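Local structure of nucleoprotein (Rift valley fever virus, 3OV9) at residues Y30-I39 / Q198-F208; K55-N66 / L104-T115. The protein encapsidates the single-stranded viral RNA genome, assembling into ring-shaped hexamers and forming the nucleocapsid that serves as template for transcription and replication. All coordinates share one frame; numbering follows the deposited sequence. Where two conformers were deposited one is given.

From the N terminus, the chain passes through the region essential for oligomerization, residues 1-71, which holds residues 30-39 and 55-66. Contact 2 closes the shorter loop: helix 50-63 and the residues after it meet residues 104-115, with 37 residues between. Contact 1 closes much later, when the end of helix 189-204 and the residues beyond it return to 30-39, so the whole of contact 2 lies within its span and the two do not cross. They also touch. Phe33 CZ lies 3.5 Å from Ala109 CB, and Val38 and Phe208 both pack on Ala110, so helix 104-110 meets both segments of contact 1.

Contact 1. Residues Y30-I39 / Q198-F208; sequences YQGFDARRVI and QPMNAAVNSNF. With NA (sodium ion), chain E; NO2 (nitrite ion), chain D.
Gln198 lays its side-chain amide over one face of the Tyr30 ring, the two planes only 12° apart, and its CG makes a CH-pi contact 3.7 Å from the ring centroid. The Tyr30 hydroxyl reaches Lys74 of a neighbouring subunit. Ala202 CB fits at the edge of the same ring, 3.8 Å from Tyr30 CD2. Together with Ala203 and Ser206 it lines a pocket holding a nitrite ion, probably from the crystallisation liquor, whose O2 accepts from Gly32 N at 2.8 Å and more weakly from Phe33 N. Tyr30 and Phe33 probably contact RNA, so the ion lies beside the likely RNA site. Ser206 O binds a sodium ion together with Ile209 O and a water. Asn207 is gripped end-on by Arg36: NH1 donates to its OD1 (2.7 Å) and NH2 to its backbone O (3.0 Å), both from above the carbonyl planes. The chi1 of Phe208 (-169°) swings its ring away from the backbone N and against Ala35 CB, which sits over one face, 3.6 Å from the centroid; Ile39 CD1 touches Phe208 CZ at 3.6 Å. The contact joins the loop before helix 35-46 and that helix's first turn to the end of helix 189-204 and the loop after it, with Phe33 packed on helix 104-110 and Met200 and Val204 on helix 159-180.

Contact 2. Residues K55-N66 / L104-T115; sequences KKMIVLALTRGN and LSRVAAALAGWT
Ile58 drives a knob into the hole formed by Val107, Ala108, Trp114 and Thr115, and this is the tightly packed heart of the contact. Ile58 CG1, beside the backbone N (chi1 -68°), touches Val107 CG1 and, 3.8 Å away, Ala108 CA, while CG2 lies at the edge of the indole and 3.6 Å from Thr115 OG1. That buried hydroxyl is satisfied by a bond to Ala108 O (2.8 Å), made in the carbonyl plane on a lone pair, which ties helix 112-122 back to helix 104-110. Next to the knob, Lys55 crosses Trp114 at about a right angle, its CG 3.9 Å from the six-membered ring's centroid; Phe11 of a neighbouring subunit meets the same indole edge-to-face. Helices 55-63 and 104-110 cross at -112° with axes 8.3 Å apart, a steep crossing consistent with the orthogonal bundle of this all-helical phlebovirus nucleoprotein fold. Leu104 splits its branches, CD2 reaching Met57 CG at 3.7 Å and CD1 lying against Gly65 O and Leu60. Towards the more polar, partly exposed end, apolar packing gives way to Asn66. Its OD1 accepts from Ser105 N at 3.0 Å, the donor standing above the amide plane, and a water accepts from Leu104 N and lies 2.9 Å from Asn66 OD1, to which it may donate. Ser105, like neighbouring Lys67, probably binds RNA.

Contact 1. Residues Y30-I39 / Q198-F208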
loop_
_atom_site.group_PDB
_atom_site.type_symbol
_atom_site.label_atom_id
_atom_site.label_comp_id
_atom_site.label_asym_id
_atom_site.label_seq_id
_atom_site.Cartn_x
_atom_site.Cartn_y
_atom_site.Cartn_z
ATOM N N TYR A 30 0.782 4.248 34.947
ATOM C CA TYR A 30 0.962 5.224 33.877
ATOM C C TYR A 30 0.897 6.637 34.450
ATOM O O TYR A 30 -0.019 6.953 35.210
ATOM C CB TYR A 30 -0.132 5.038 32.825
ATOM C CG TYR A 30 -0.067 5.976 31.633
ATOM C CD1 TYR A 30 0.531 5.574 30.441
ATOM C CD2 TYR A 30 -0.618 7.257 31.696
ATOM C CE1 TYR A 30 0.584 6.426 29.337
ATOM C CE2 TYR A 30 -0.566 8.120 30.601
ATOM C CZ TYR A 30 0.035 7.697 29.429
ATOM O OH TYR A 30 0.084 8.548 28.346
ATOM N N GLN A 31 1.879 7.463 34.092
ATOM C CA GLN A 31 1.848 8.900 34.384
ATOM C C GLN A 31 2.014 9.678 33.084
ATOM O O GLN A 31 3.011 9.504 32.378
ATOM C CB GLN A 31 2.942 9.301 35.384
ATOM C CG GLN A 31 2.905 10.789 35.766
ATOM C CD GLN A 31 4.016 11.212 36.707
ATOM O OE1 GLN A 31 5.164 11.402 36.295
ATOM N NE2 GLN A 31 3.676 11.386 37.979
ATOM N N GLY A 32 1.036 10.529 32.780
ATOM C CA GLY A 32 1.063 11.362 31.574
ATOM C C GLY A 32 1.963 12.582 31.698
ATOM O O GLY A 32 2.616 12.984 30.731
ATOM N N PHE A 33 1.992 13.173 32.891
ATOM C CA PHE A 33 2.826 14.341 33.175
ATOM C C PHE A 33 3.057 14.461 34.681
ATOM O O PHE A 33 2.318 13.883 35.482
ATOM C CB PHE A 33 2.180 15.628 32.630
ATOM C CG PHE A 33 1.061 16.153 33.486
ATOM C CD1 PHE A 33 1.232 17.304 34.247
ATOM C CD2 PHE A 33 -0.158 15.483 33.551
ATOM C CE1 PHE A 33 0.207 17.782 35.052
ATOM C CE2 PHE A 33 -1.190 15.954 34.361
ATOM C CZ PHE A 33 -1.005 17.105 35.111
ATOM N N ASP A 34 4.070 15.234 35.053
ATOM C CA ASP A 34 4.450 15.426 36.445
ATOM C C ASP A 34 4.171 16.872 36.838
ATOM O O ASP A 34 4.986 17.754 36.572
ATOM C CB ASP A 34 5.938 15.097 36.604
ATOM C CG ASP A 34 6.404 15.096 38.053
ATOM O OD1 ASP A 34 5.850 15.838 38.893
ATOM O OD2 ASP A 34 7.359 14.347 38.347
ATOM N N ALA A 35 3.021 17.097 37.474
ATOM C CA ALA A 35 2.549 18.449 37.811
ATOM C C ALA A 35 3.503 19.248 38.701
ATOM O O ALA A 35 3.733 20.437 38.456
ATOM C CB ALA A 35 1.168 18.387 38.435
ATOM N N ARG A 36 4.052 18.604 39.730
ATOM C CA ARG A 36 4.991 19.270 40.636
ATOM C C ARG A 36 6.248 19.745 39.908
ATOM O O ARG A 36 6.735 20.849 40.163
ATOM C CB ARG A 36 5.365 18.361 41.814
ATOM C CG ARG A 36 4.248 18.171 42.823
ATOM C CD ARG A 36 4.609 17.116 43.866
ATOM N NE ARG A 36 3.497 16.864 44.781
ATOM C CZ ARG A 36 2.512 15.994 44.560
ATOM N NH1 ARG A 36 2.485 15.268 43.447
ATOM N NH2 ARG A 36 1.547 15.852 45.461
ATOM N N ARG A 37 6.759 18.918 38.997
ATOM C CA ARG A 37 7.922 19.285 38.195
ATOM C C ARG A 37 7.590 20.418 37.219
ATOM O O ARG A 37 8.412 21.312 37.007
ATOM C CB ARG A 37 8.496 18.069 37.458
ATOM C CG ARG A 37 9.840 18.309 36.751
ATOM C CD ARG A 37 10.931 18.844 37.677
ATOM N NE ARG A 37 12.208 18.975 36.973
ATOM C CZ ARG A 37 13.192 19.796 37.326
ATOM N NH1 ARG A 37 13.068 20.591 38.381
ATOM N NH2 ARG A 37 14.309 19.828 36.611
ATOM N N VAL A 38 6.387 20.380 36.646
ATOM C CA VAL A 38 5.928 21.435 35.731
ATOM C C VAL A 38 5.946 22.804 36.421
ATOM O O VAL A 38 6.507 23.764 35.888
ATOM C CB VAL A 38 4.519 21.130 35.142
ATOM C CG1 VAL A 38 3.929 22.366 34.457
ATOM C CG2 VAL A 38 4.589 19.980 34.150
ATOM N N ILE A 39 5.351 22.875 37.609
ATOM C CA ILE A 39 5.292 24.125 38.372
ATOM C C ILE A 39 6.689 24.562 38.838
ATOM O O ILE A 39 7.011 25.752 38.817
ATOM C CB ILE A 39 4.291 24.029 39.550
ATOM C CG1 ILE A 39 2.877 23.778 39.012
ATOM C CG2 ILE A 39 4.304 25.303 40.406
ATOM C CD1 ILE A 39 1.889 23.333 40.049
ATOM N N GLN A 198 -6.499 6.344 29.084
ATOM C CA GLN A 198 -5.283 6.154 29.883
ATOM C C GLN A 198 -4.773 7.458 30.535
ATOM O O GLN A 198 -4.580 7.487 31.753
ATOM C CB GLN A 198 -4.184 5.437 29.086
ATOM C CG GLN A 198 -3.069 4.852 29.949
ATOM C CD GLN A 198 -2.133 3.928 29.182
ATOM O OE1 GLN A 198 -1.653 2.932 29.723
ATOM N NE2 GLN A 198 -1.861 4.262 27.924
ATOM N N PRO A 199 -4.572 8.536 29.741
ATOM C CA PRO A 199 -4.201 9.809 30.378
ATOM C C PRO A 199 -5.311 10.413 31.248
ATOM O O PRO A 199 -5.008 11.098 32.230
ATOM C CB PRO A 199 -3.878 10.729 29.190
ATOM C CG PRO A 199 -4.530 10.101 28.018
ATOM C CD PRO A 199 -4.501 8.628 28.269
ATOM N N MET A 200 -6.572 10.155 30.895
ATOM C CA MET A 200 -7.716 10.604 31.698
ATOM C C MET A 200 -7.653 9.995 33.099
ATOM O O MET A 200 -7.635 10.721 34.092
ATOM C CB MET A 200 -9.050 10.258 31.016
ATOM C CG MET A 200 -10.302 10.763 31.757
ATOM S SD MET A 200 -11.885 10.190 31.080
ATOM C CE MET A 200 -11.825 8.441 31.481
ATOM N N ASN A 201 -7.587 8.666 33.168
ATOM C CA ASN A 201 -7.559 7.964 34.453
ATOM C C ASN A 201 -6.322 8.276 35.295
ATOM O O ASN A 201 -6.410 8.342 36.521
ATOM C CB ASN A 201 -7.718 6.455 34.256
ATOM C CG ASN A 201 -9.127 6.061 33.831
ATOM O OD1 ASN A 201 -10.117 6.678 34.240
ATOM N ND2 ASN A 201 -9.223 5.021 33.012
ATOM N N ALA A 202 -5.182 8.474 34.636
ATOM C CA ALA A 202 -3.946 8.864 35.320
ATOM C C ALA A 202 -4.116 10.174 36.092
ATOM O O ALA A 202 -3.715 10.270 37.252
ATOM C CB ALA A 202 -2.786 8.967 34.330
ATOM N N ALA A 203 -4.726 11.172 35.452
ATOM C CA ALA A 203 -4.964 12.458 36.101
ATOM C C ALA A 203 -6.039 12.356 37.184
ATOM O O ALA A 203 -5.922 12.983 38.239
ATOM C CB ALA A 203 -5.321 13.525 35.073
ATOM N N VAL A 204 -7.073 11.557 36.925
ATOM C CA VAL A 204 -8.159 11.345 37.890
ATOM C C VAL A 204 -7.613 10.762 39.196
ATOM O O VAL A 204 -8.053 11.139 40.282
ATOM C CB VAL A 204 -9.275 10.433 37.313
ATOM C CG1 VAL A 204 -10.265 10.009 38.403
ATOM C CG2 VAL A 204 -10.010 11.144 36.179
ATOM N N ASN A 205 -6.638 9.865 39.072
ATOM C CA ASN A 205 -6.105 9.118 40.216
ATOM C C ASN A 205 -4.744 9.594 40.740
ATOM O O ASN A 205 -4.174 8.971 41.639
ATOM C CB ASN A 205 -6.047 7.623 39.880
ATOM C CG ASN A 205 -7.425 7.010 39.694
ATOM O OD1 ASN A 205 -8.293 7.127 40.559
ATOM N ND2 ASN A 205 -7.626 6.341 38.565
ATOM N N SER A 206 -4.235 10.699 40.201
ATOM C CA SER A 206 -2.907 11.189 40.585
ATOM C C SER A 206 -2.884 11.759 42.003
ATOM O O SER A 206 -3.927 12.098 42.567
ATOM C CB SER A 206 -2.404 12.235 39.592
ATOM O OG SER A 206 -2.914 13.516 39.910
ATOM N N ASN A 207 -1.684 11.871 42.567
ATOM C CA ASN A 207 -1.517 12.387 43.922
ATOM C C ASN A 207 -1.439 13.917 43.986
ATOM O O ASN A 207 -1.060 14.477 45.016
ATOM C CB ASN A 207 -0.298 11.744 44.602
ATOM C CG ASN A 207 1.025 12.148 43.961
ATOM O OD1 ASN A 207 1.072 12.981 43.055
ATOM N ND2 ASN A 207 2.114 11.553 44.438
ATOM N N PHE A 208 -1.802 14.584 42.889
ATOM C CA PHE A 208 -1.711 16.040 42.820
ATOM C C PHE A 208 -3.064 16.736 42.972
ATOM O O PHE A 208 -3.960 16.566 42.135
ATOM C CB PHE A 208 -1.015 16.496 41.537
ATOM C CG PHE A 208 -0.661 17.948 41.540
ATOM C CD1 PHE A 208 0.387 18.418 42.331
ATOM C CD2 PHE A 208 -1.383 18.853 40.774
ATOM C CE1 PHE A 208 0.718 19.767 42.348
ATOM C CE2 PHE A 208 -1.057 20.204 40.782
ATOM C CZ PHE A 208 -0.006 20.662 41.571
HETATM NA NA NA E . -5.006 13.385 45.009
HETATM N N NO2 D . -1.493 12.682 35.408
HETATM O O1 NO2 D . -0.805 12.660 36.682
HETATM O O2 NO2 D . -0.686 11.980 34.431
HETATM O O HOH W 1 -3.734 12.763 47.087
#

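Contact 2. Residues K55-N66 / L104-T115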
loop_
_atom_site.group_PDB
_atom_site.type_symbol
_atom_site.label_atom_id
_atom_site.label_comp_id
_atom_site.label_asym_id
_atom_site.label_seq_id
_atom_site.Cartn_x
_atom_site.Cartn_y
_atom_site.Cartn_z
ATOM N N LYS A 55 -0.533 31.891 32.267
ATOM C CA LYS A 55 -1.869 32.193 31.756
ATOM C C LYS A 55 -1.845 32.334 30.235
ATOM O O LYS A 55 -2.708 31.786 29.545
ATOM C CB LYS A 55 -2.439 33.451 32.414
ATOM C CG LYS A 55 -2.812 33.279 33.886
ATOM C CD LYS A 55 -3.598 34.476 34.421
ATOM C CE LYS A 55 -2.718 35.694 34.641
ATOM N NZ LYS A 55 -3.520 36.938 34.809
ATOM N N LYS A 56 -0.844 33.050 29.721
ATOM C CA LYS A 56 -0.648 33.200 28.275
ATOM C C LYS A 56 -0.483 31.843 27.607
ATOM O O LYS A 56 -1.095 31.574 26.575
ATOM C CB LYS A 56 0.587 34.050 27.965
ATOM C CG LYS A 56 0.451 35.519 28.278
ATOM C CD LYS A 56 1.583 36.307 27.644
ATOM C CE LYS A 56 1.666 37.712 28.207
ATOM N NZ LYS A 56 2.816 38.459 27.628
ATOM N N MET A 57 0.348 30.992 28.211
ATOM C CA MET A 57 0.624 29.666 27.671
ATOM C C MET A 57 -0.608 28.759 27.675
ATOM O O MET A 57 -0.767 27.923 26.785
ATOM C CB MET A 57 1.808 29.013 28.400
ATOM C CG MET A 57 3.160 29.592 27.983
ATOM S SD MET A 57 4.604 28.782 28.711
ATOM C CE MET A 57 4.646 29.557 30.322
ATOM N N ILE A 58 -1.481 28.936 28.666
ATOM C CA ILE A 58 -2.736 28.184 28.726
ATOM C C ILE A 58 -3.693 28.630 27.610
ATOM O O ILE A 58 -4.278 27.790 26.921
ATOM C CB ILE A 58 -3.396 28.259 30.132
ATOM C CG1 ILE A 58 -2.528 27.508 31.153
ATOM C CG2 ILE A 58 -4.814 27.670 30.108
ATOM C CD1 ILE A 58 -2.874 27.782 32.609
ATOM N N VAL A 59 -3.825 29.942 27.422
ATOM C CA VAL A 59 -4.626 30.485 26.312
ATOM C C VAL A 59 -4.084 29.975 24.975
ATOM O O VAL A 59 -4.850 29.559 24.097
ATOM C CB VAL A 59 -4.678 32.037 26.346
ATOM C CG1 VAL A 59 -5.372 32.602 25.098
ATOM C CG2 VAL A 59 -5.388 32.515 27.599
ATOM N N LEU A 60 -2.759 29.984 24.851
ATOM C CA LEU A 60 -2.059 29.455 23.687
ATOM C C LEU A 60 -2.368 27.973 23.451
ATOM O O LEU A 60 -2.694 27.570 22.333
ATOM C CB LEU A 60 -0.554 29.677 23.866
ATOM C CG LEU A 60 0.388 29.832 22.677
ATOM C CD1 LEU A 60 -0.125 30.843 21.661
ATOM C CD2 LEU A 60 1.771 30.228 23.176
ATOM N N ALA A 61 -2.275 27.169 24.511
ATOM C CA ALA A 61 -2.567 25.738 24.438
ATOM C C ALA A 61 -3.997 25.453 23.988
ATOM O O ALA A 61 -4.236 24.562 23.175
ATOM C CB ALA A 61 -2.300 25.074 25.789
ATOM N N LEU A 62 -4.941 26.224 24.519
ATOM C CA LEU A 62 -6.361 25.964 24.311
ATOM C C LEU A 62 -6.878 26.448 22.960
ATOM O O LEU A 62 -7.850 25.903 22.437
ATOM C CB LEU A 62 -7.184 26.568 25.460
ATOM C CG LEU A 62 -7.381 25.728 26.736
ATOM C CD1 LEU A 62 -6.107 25.028 27.211
ATOM C CD2 LEU A 62 -7.964 26.585 27.856
ATOM N N THR A 63 -6.221 27.456 22.392
ATOM C CA THR A 63 -6.699 28.057 21.145
ATOM C C THR A 63 -5.834 27.738 19.921
ATOM O O THR A 63 -6.320 27.811 18.789
ATOM C CB THR A 63 -6.914 29.590 21.276
ATOM O OG1 THR A 63 -5.658 30.250 21.466
ATOM C CG2 THR A 63 -7.855 29.918 22.446
ATOM N N ARG A 64 -4.569 27.378 20.142
ATOM C CA ARG A 64 -3.662 27.053 19.030
ATOM C C ARG A 64 -3.092 25.636 19.081
ATOM O O ARG A 64 -2.723 25.077 18.049
ATOM C CB ARG A 64 -2.523 28.076 18.926
ATOM C CG ARG A 64 -2.950 29.505 18.580
ATOM C CD ARG A 64 -3.754 29.608 17.273
ATOM N NE ARG A 64 -3.066 29.044 16.106
ATOM C CZ ARG A 64 -2.253 29.722 15.295
ATOM N NH1 ARG A 64 -1.991 31.005 15.510
ATOM N NH2 ARG A 64 -1.691 29.111 14.259
ATOM N N GLY A 65 -3.010 25.059 20.276
ATOM C CA GLY A 65 -2.535 23.687 20.421
ATOM C C GLY A 65 -1.200 23.548 21.129
ATOM O O GLY A 65 -0.795 24.418 21.904
ATOM N N ASN A 66 -0.509 22.447 20.841
ATOM C CA ASN A 66 0.681 22.051 21.589
ATOM C C ASN A 66 1.969 22.074 20.759
ATOM O O ASN A 66 2.982 21.492 21.157
ATOM C CB ASN A 66 0.461 20.658 22.201
ATOM C CG ASN A 66 1.399 20.365 23.365
ATOM O OD1 ASN A 66 1.743 21.252 24.144
ATOM N ND2 ASN A 66 1.809 19.105 23.488
ATOM N N LEU A 104 3.195 23.304 26.362
ATOM C CA LEU A 104 1.990 24.102 26.598
ATOM C C LEU A 104 0.867 23.295 27.263
ATOM O O LEU A 104 0.229 23.778 28.199
ATOM C CB LEU A 104 1.500 24.747 25.292
ATOM C CG LEU A 104 2.450 25.731 24.599
ATOM C CD1 LEU A 104 1.916 26.095 23.223
ATOM C CD2 LEU A 104 2.672 26.986 25.429
ATOM N N SER A 105 0.650 22.066 26.794
ATOM C CA SER A 105 -0.392 21.193 27.344
ATOM C C SER A 105 -0.134 20.856 28.812
ATOM O O SER A 105 -1.070 20.753 29.604
ATOM C CB SER A 105 -0.520 19.901 26.528
ATOM O OG SER A 105 -1.054 20.154 25.241
ATOM N N ARG A 106 1.138 20.683 29.165
ATOM C CA ARG A 106 1.523 20.373 30.546
ATOM C C ARG A 106 1.262 21.540 31.498
ATOM O O ARG A 106 0.878 21.333 32.649
ATOM C CB ARG A 106 2.983 19.925 30.613
ATOM C CG ARG A 106 3.185 18.511 30.094
ATOM C CD ARG A 106 4.646 18.109 30.051
ATOM N NE ARG A 106 4.801 16.771 29.480
ATOM C CZ ARG A 106 5.956 16.121 29.376
ATOM N NH1 ARG A 106 7.087 16.676 29.800
ATOM N NH2 ARG A 106 5.979 14.908 28.842
ATOM N N VAL A 107 1.466 22.764 31.015
ATOM C CA VAL A 107 1.142 23.954 31.804
ATOM C C VAL A 107 -0.361 23.992 32.118
ATOM O O VAL A 107 -0.754 24.180 33.274
ATOM C CB VAL A 107 1.612 25.260 31.109
ATOM C CG1 VAL A 107 1.157 26.491 31.901
ATOM C CG2 VAL A 107 3.135 25.262 30.959
ATOM N N ALA A 108 -1.188 23.788 31.095
ATOM C CA ALA A 108 -2.642 23.745 31.262
ATOM C C ALA A 108 -3.082 22.644 32.228
ATOM O O ALA A 108 -3.984 22.849 33.043
ATOM C CB ALA A 108 -3.332 23.575 29.906
ATOM N N ALA A 109 -2.430 21.486 32.140
ATOM C CA ALA A 109 -2.785 20.333 32.966
ATOM C C ALA A 109 -2.381 20.510 34.426
ATOM O O ALA A 109 -3.145 20.166 35.338
ATOM C CB ALA A 109 -2.172 19.068 32.394
ATOM N N ALA A 110 -1.184 21.047 34.646
ATOM C CA ALA A 110 -0.677 21.251 35.999
ATOM C C ALA A 110 -1.453 22.341 36.720
ATOM O O ALA A 110 -1.514 22.338 37.945
ATOM C CB ALA A 110 0.796 21.582 35.973
ATOM N N LEU A 111 -2.039 23.262 35.951
ATOM C CA LEU A 111 -2.803 24.387 36.494
ATOM C C LEU A 111 -4.295 24.326 36.103
ATOM O O LEU A 111 -4.929 25.351 35.811
ATOM C CB LEU A 111 -2.141 25.714 36.087
ATOM C CG LEU A 111 -0.681 25.906 36.533
ATOM C CD1 LEU A 111 0.016 26.998 35.731
ATOM C CD2 LEU A 111 -0.578 26.188 38.030
ATOM N N ALA A 112 -4.848 23.113 36.137
ATOM C CA ALA A 112 -6.208 22.821 35.664
ATOM C C ALA A 112 -7.323 23.620 36.343
ATOM O O ALA A 112 -8.356 23.902 35.731
ATOM C CB ALA A 112 -6.493 21.327 35.757
ATOM N N GLY A 113 -7.114 23.979 37.605
ATOM C CA GLY A 113 -8.078 24.795 38.337
ATOM C C GLY A 113 -8.375 26.107 37.640
ATOM O O GLY A 113 -9.525 26.548 37.611
ATOM N N TRP A 114 -7.341 26.719 37.067
ATOM C CA TRP A 114 -7.511 27.956 36.305
ATOM C C TRP A 114 -7.928 27.663 34.862
ATOM O O TRP A 114 -8.816 28.324 34.330
ATOM C CB TRP A 114 -6.240 28.809 36.346
ATOM C CG TRP A 114 -6.437 30.222 35.838
ATOM C CD1 TRP A 114 -6.819 31.312 36.571
ATOM C CD2 TRP A 114 -6.255 30.688 34.492
ATOM N NE1 TRP A 114 -6.887 32.428 35.763
ATOM C CE2 TRP A 114 -6.546 32.070 34.484
ATOM C CE3 TRP A 114 -5.870 30.071 33.293
ATOM C CZ2 TRP A 114 -6.471 32.847 33.320
ATOM C CZ3 TRP A 114 -5.795 30.843 32.136
ATOM C CH2 TRP A 114 -6.091 32.219 32.164
ATOM N N THR A 115 -7.298 26.660 34.250
ATOM C CA THR A 115 -7.608 26.243 32.878
ATOM C C THR A 115 -9.101 26.000 32.670
ATOM O O THR A 115 -9.687 26.489 31.698
ATOM C CB THR A 115 -6.820 24.965 32.487
ATOM O OG1 THR A 115 -5.421 25.188 32.681
ATOM C CG2 THR A 115 -7.075 24.574 31.025
HETATM O O HOH W 2 4.168 22.869 23.689
#